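Side-chain contacts in dihydrodipicolinate synthase (Bacillus anthracis, PDB 1XKY), which probably catalyses the condensation of pyruvate with aspartate semialdehyde, the first step of the diaminopimelate route to lysine: residues Leu201-Met206 against Lys242-Leu247; Ala217-Gly222 against Thr265-Val270. All coordinates share one frame; numbering follows the deposited sequence.

Both contacts are buried, and both join the last part of the TIM barrel to the helices that follow it. In contact 1 the short helix 202-207, after the seventh strand, meets helix 237-253 through a histidine, a leucine and a bridging water, next to a second subunit. Contact 2 sets the start of helix 218-234 against helix 261-269, entirely within the chain, and there the segments meet through apolar groups and the ring of a histidine. Leu247 ties the two together: its CD1 lies 3.7 Å from Ile221 CD1. Each contact has a histidine whose NE2 is bonded outside the pair, to another subunit in contact 1 and to the first barrel strand in contact 2.

Contact 1 of 2, residues Leu201-Met206 against Lys242-Leu247; sequences LTLPAM and KLHQLL
Leu203 and His244 bring the short helix after the seventh strand of the TIM barrel against helix 237-253, the first of the helices that follow the barrel. The axes of these short segments are inclined at 125° and come no nearer than 11.1 Å, so side chains and a water have to fill the gap. Leu203 reaches across with one methyl: its CD2 sits 3.7 Å from His244 CB, while its CB comes 3.9 Å from His244 ND1 at a slant to the ring. Pro204 follows from the next position, its CD 4.1 Å from His244 CE1, the two side chains crossing nearly at right angles.

With CG anti to the backbone N (chi1 168°), the imidazole is set beside Leu203 and Pro204, and both ring nitrogens find partners. A water lies in the ring plane at the edge, 2.7 Å from His244 ND1, and accepts a bond from Leu203 N at 2.9 Å. That N-H belongs to the first turn of the helix, where the helix itself supplies no acceptor, so the water satisfies it and links the backbone of the short helix to the imidazole. NE2 is bonded to Thr182 OG1 of the second subunit, which fixes how the ring is turned.

One turn further on, Leu247 CD2 lies 4.0 Å from Thr202 OG1, whose polar partner is Asp199 O. Pro204 also packs on Pro204 of the second subunit. The result is a helix-to-helix seam between a (beta/alpha)8 barrel and its C-terminal helices, placed where a neighbouring subunit joins the packing.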
loop_
_atom_site.group_PDB
_atom_site.type_symbol
_atom_site.label_atom_id
_atom_site.label_comp_id
_atom_site.label_asym_id
_atom_site.label_seq_id
_atom_site.Cartn_x
_atom_site.Cartn_y
_atom_site.Cartn_z
ATOM N N LEU A 201 -6.360 5.515 18.460
ATOM C CA LEU A 201 -4.989 5.504 18.954
ATOM C C LEU A 201 -4.739 6.333 20.207
ATOM O O LEU A 201 -3.601 6.396 20.664
ATOM C CB LEU A 201 -4.025 5.957 17.853
ATOM C CG LEU A 201 -3.952 5.007 16.657
ATOM C CD1 LEU A 201 -2.823 5.429 15.716
ATOM C CD2 LEU A 201 -3.773 3.564 17.105
ATOM N N THR A 202 -5.770 6.962 20.770
ATOM C CA THR A 202 -5.570 7.837 21.938
ATOM C C THR A 202 -4.732 7.151 23.028
ATOM O O THR A 202 -3.688 7.670 23.451
ATOM C CB THR A 202 -6.913 8.284 22.548
ATOM O OG1 THR A 202 -7.694 8.973 21.559
ATOM C CG2 THR A 202 -6.683 9.195 23.752
ATOM N N LEU A 203 -5.187 5.977 23.458
ATOM C CA LEU A 203 -4.547 5.263 24.566
ATOM C C LEU A 203 -3.104 4.812 24.259
ATOM O O LEU A 203 -2.189 5.162 24.995
ATOM C CB LEU A 203 -5.425 4.093 25.052
ATOM C CG LEU A 203 -5.632 4.046 26.567
ATOM C CD1 LEU A 203 -6.145 5.398 27.104
ATOM C CD2 LEU A 203 -6.581 2.919 26.965
ATOM N N PRO A 204 -2.893 4.052 23.165
ATOM C CA PRO A 204 -1.514 3.688 22.826
ATOM C C PRO A 204 -0.596 4.882 22.513
ATOM O O PRO A 204 0.596 4.818 22.797
ATOM C CB PRO A 204 -1.675 2.767 21.604
ATOM C CG PRO A 204 -3.019 3.074 21.048
ATOM C CD PRO A 204 -3.866 3.462 22.227
ATOM N N ALA A 205 -1.140 5.957 21.945
ATOM C CA ALA A 205 -0.355 7.173 21.715
ATOM C C ALA A 205 0.061 7.836 23.040
ATOM O O ALA A 205 1.210 8.233 23.216
ATOM C CB ALA A 205 -1.129 8.154 20.853
ATOM N N MET A 206 -0.880 7.952 23.965
ATOM C CA MET A 206 -0.575 8.477 25.289
ATOM C C MET A 206 0.414 7.573 26.048
ATOM O O MET A 206 1.289 8.072 26.752
ATOM C CB MET A 206 -1.865 8.718 26.080
ATOM C CG MET A 206 -2.664 9.894 25.513
ATOM S SD MET A 206 -4.128 10.308 26.458
ATOM C CE MET A 206 -3.385 11.181 27.828
ATOM N N LYS A 242 -11.376 -1.122 28.842
ATOM C CA LYS A 242 -12.804 -1.308 28.588
ATOM C C LYS A 242 -13.391 -0.133 27.792
ATOM O O LYS A 242 -14.147 -0.335 26.834
ATOM C CB LYS A 242 -13.557 -1.486 29.908
ATOM C CG LYS A 242 -15.021 -1.858 29.768
ATOM C CD LYS A 242 -15.738 -1.722 31.105
ATOM C CE LYS A 242 -17.194 -2.141 31.008
ATOM N NZ LYS A 242 -17.331 -3.621 30.991
ATOM N N LEU A 243 -13.030 1.087 28.183
ATOM C CA LEU A 243 -13.518 2.297 27.503
ATOM C C LEU A 243 -12.824 2.507 26.154
ATOM O O LEU A 243 -13.438 3.011 25.207
ATOM C CB LEU A 243 -13.356 3.523 28.410
ATOM C CG LEU A 243 -14.360 3.574 29.575
ATOM C CD1 LEU A 243 -13.901 4.510 30.661
ATOM C CD2 LEU A 243 -15.743 3.975 29.065
ATOM N N HIS A 244 -11.555 2.114 26.071
ATOM C CA HIS A 244 -10.814 2.098 24.810
ATOM C C HIS A 244 -11.532 1.254 23.759
ATOM O O HIS A 244 -11.610 1.639 22.605
ATOM C CB HIS A 244 -9.386 1.573 25.046
ATOM C CG HIS A 244 -8.635 1.242 23.795
ATOM N ND1 HIS A 244 -8.118 2.202 22.950
ATOM C CD2 HIS A 244 -8.297 0.045 23.257
ATOM C CE1 HIS A 244 -7.498 1.611 21.944
ATOM N NE2 HIS A 244 -7.598 0.302 22.103
ATOM N N GLN A 245 -12.047 0.105 24.174
ATOM C CA GLN A 245 -12.793 -0.774 23.278
ATOM C C GLN A 245 -14.044 -0.094 22.708
ATOM O O GLN A 245 -14.329 -0.203 21.512
ATOM C CB GLN A 245 -13.125 -2.088 23.994
ATOM C CG GLN A 245 -11.903 -2.995 24.068
ATOM C CD GLN A 245 -12.002 -4.094 25.106
ATOM O OE1 GLN A 245 -11.000 -4.749 25.423
ATOM N NE2 GLN A 245 -13.195 -4.305 25.642
ATOM N N LEU A 246 -14.759 0.623 23.567
ATOM C CA LEU A 246 -15.913 1.422 23.162
ATOM C C LEU A 246 -15.503 2.520 22.179
ATOM O O LEU A 246 -16.141 2.698 21.150
ATOM C CB LEU A 246 -16.574 2.053 24.394
ATOM C CG LEU A 246 -17.798 2.950 24.153
ATOM C CD1 LEU A 246 -18.928 2.147 23.553
ATOM C CD2 LEU A 246 -18.241 3.610 25.452
ATOM N N LEU A 247 -14.442 3.249 22.509
ATOM C CA LEU A 247 -13.956 4.348 21.677
ATOM C C LEU A 247 -13.657 3.871 20.252
ATOM O O LEU A 247 -14.104 4.485 19.278
ATOM C CB LEU A 247 -12.717 4.986 22.317
ATOM C CG LEU A 247 -12.011 6.134 21.579
ATOM C CD1 LEU A 247 -12.978 7.240 21.202
ATOM C CD2 LEU A 247 -10.900 6.670 22.460
HETATM O O HOH W 1 -7.688 4.813 22.444
#

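Contact 2 of 2, residues Ala217-Gly222 against Thr265-Val270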
loop_
_atom_site.group_PDB
_atom_site.type_symbol
_atom_site.label_atom_id
_atom_site.label_comp_id
_atom_site.label_asym_id
_atom_site.label_seq_id
_atom_site.Cartn_x
_atom_site.Cartn_y
_atom_site.Cartn_z
ATOM N N ALA A 217 -14.802 11.561 17.808
ATOM C CA ALA A 217 -15.714 10.803 18.688
ATOM C C ALA A 217 -16.180 11.560 19.929
ATOM O O ALA A 217 -17.247 11.274 20.470
ATOM C CB ALA A 217 -15.069 9.490 19.105
ATOM N N SER A 218 -15.364 12.506 20.383
ATOM C CA SER A 218 -15.707 13.380 21.501
ATOM C C SER A 218 -17.027 14.142 21.313
ATOM O O SER A 218 -17.595 14.614 22.285
ATOM C CB SER A 218 -14.577 14.383 21.720
ATOM O OG SER A 218 -14.387 15.140 20.543
ATOM N N HIS A 219 -17.496 14.285 20.070
ATOM C CA HIS A 219 -18.841 14.815 19.813
ATOM C C HIS A 219 -19.952 13.977 20.465
ATOM O O HIS A 219 -21.001 14.517 20.798
ATOM C CB HIS A 219 -19.142 14.888 18.314
ATOM C CG HIS A 219 -18.397 15.959 17.580
ATOM N ND1 HIS A 219 -18.900 17.230 17.416
ATOM C CD2 HIS A 219 -17.223 15.930 16.901
ATOM C CE1 HIS A 219 -18.054 17.947 16.699
ATOM N NE2 HIS A 219 -17.029 17.181 16.371
ATOM N N VAL A 220 -19.737 12.667 20.605
ATOM C CA VAL A 220 -20.758 11.767 21.143
ATOM C C VAL A 220 -20.363 11.006 22.412
ATOM O O VAL A 220 -21.237 10.648 23.198
ATOM C CB VAL A 220 -21.272 10.749 20.080
ATOM C CG1 VAL A 220 -22.061 11.479 18.997
ATOM C CG2 VAL A 220 -20.122 9.926 19.473
ATOM N N ILE A 221 -19.072 10.758 22.618
ATOM C CA ILE A 221 -18.635 10.032 23.814
ATOM C C ILE A 221 -17.487 10.740 24.536
ATOM O O ILE A 221 -16.591 10.101 25.066
ATOM C CB ILE A 221 -18.259 8.564 23.488
ATOM C CG1 ILE A 221 -17.264 8.507 22.322
ATOM C CG2 ILE A 221 -19.526 7.748 23.180
ATOM C CD1 ILE A 221 -16.483 7.191 22.235
ATOM N N GLY A 222 -17.546 12.067 24.582
ATOM C CA GLY A 222 -16.537 12.863 25.267
ATOM C C GLY A 222 -16.391 12.511 26.738
ATOM O O GLY A 222 -15.272 12.444 27.243
ATOM N N THR A 265 -24.804 13.192 11.756
ATOM C CA THR A 265 -26.026 12.405 11.844
ATOM C C THR A 265 -26.198 11.833 13.250
ATOM O O THR A 265 -27.290 11.866 13.788
ATOM C CB THR A 265 -26.031 11.269 10.790
ATOM O OG1 THR A 265 -25.655 11.803 9.510
ATOM C CG2 THR A 265 -27.402 10.610 10.695
ATOM N N ALA A 266 -25.113 11.333 13.842
ATOM C CA ALA A 266 -25.117 10.842 15.232
ATOM C C ALA A 266 -25.492 11.940 16.248
ATOM O O ALA A 266 -26.227 11.690 17.212
ATOM C CB ALA A 266 -23.760 10.229 15.579
ATOM N N LEU A 267 -25.005 13.155 16.010
ATOM C CA LEU A 267 -25.385 14.313 16.816
ATOM C C LEU A 267 -26.895 14.575 16.732
ATOM O O LEU A 267 -27.555 14.788 17.751
ATOM C CB LEU A 267 -24.590 15.551 16.379
ATOM C CG LEU A 267 -23.193 15.670 17.001
ATOM C CD1 LEU A 267 -22.334 16.680 16.260
ATOM C CD2 LEU A 267 -23.313 16.033 18.482
ATOM N N GLN A 268 -27.432 14.558 15.514
ATOM C CA GLN A 268 -28.876 14.662 15.304
ATOM C C GLN A 268 -29.630 13.551 16.047
ATOM O O GLN A 268 -30.655 13.814 16.671
ATOM C CB GLN A 268 -29.195 14.660 13.801
ATOM C CG GLN A 268 -30.676 14.608 13.442
ATOM C CD GLN A 268 -31.141 13.204 13.079
ATOM O OE1 GLN A 268 -30.589 12.566 12.167
ATOM N NE2 GLN A 268 -32.160 12.716 13.783
ATOM N N MET A 269 -29.113 12.322 15.996
ATOM C CA MET A 269 -29.740 11.174 16.676
ATOM C C MET A 269 -29.852 11.358 18.202
ATOM O O MET A 269 -30.788 10.837 18.814
ATOM C CB MET A 269 -28.970 9.875 16.380
ATOM C CG MET A 269 -29.198 9.271 14.997
ATOM S SD MET A 269 -28.005 7.948 14.607
ATOM C CE MET A 269 -28.502 7.590 12.929
ATOM N N VAL A 270 -28.908 12.084 18.810
ATOM C CA VAL A 270 -28.965 12.380 20.255
ATOM C C VAL A 270 -29.479 13.788 20.560
ATOM O O VAL A 270 -29.156 14.356 21.607
ATOM C CB VAL A 270 -27.598 12.160 20.974
ATOM C CG1 VAL A 270 -27.124 10.724 20.790
ATOM C CG2 VAL A 270 -26.527 13.146 20.495
#
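The imidazole of His219 is the flat group here, and Leu267 meets it obliquely: CD1 stands 3.7 Å from His219 ND1 and 4.2 Å from His219 CB. At another corner of the ring, NE2 is hydrogen-bonded to Ala19 O, at the end of the first barrel strand, and Thr18 and Val21 pack against the same side chain. With CG anti to the carbonyl carbon (chi1 -72°), the ring hangs beside its own backbone N and reaches that strand.

Leu267 touches the histidine with both methyls. While CD1 meets the ring, CD2 rests 3.6 Å from His219 O, a carbonyl that also receives a weak hydrogen bond from Tyr41 OH. Next along, Val220 uses CG1 alone, which lies 4.0 Å from Ala266 CB. The backbones come closest at Val220 CA and Leu267 CA, 6.8 Å apart. Met296 of helix 286-297 lies against both Val220 and Ala266, and Val250 of helix 237-253 adds to the apolar cover of Val220.

Chemically, the seam between helices 218-234 and 261-269 is held by apolar contact, with the histidine's hydrogen bond made to the first barrel strand. Because NE2 donates to a carbonyl, it must carry a proton; ND1, buried beside the leucine methyl with no partner in the model, is then probably unprotonated and the ring neutral.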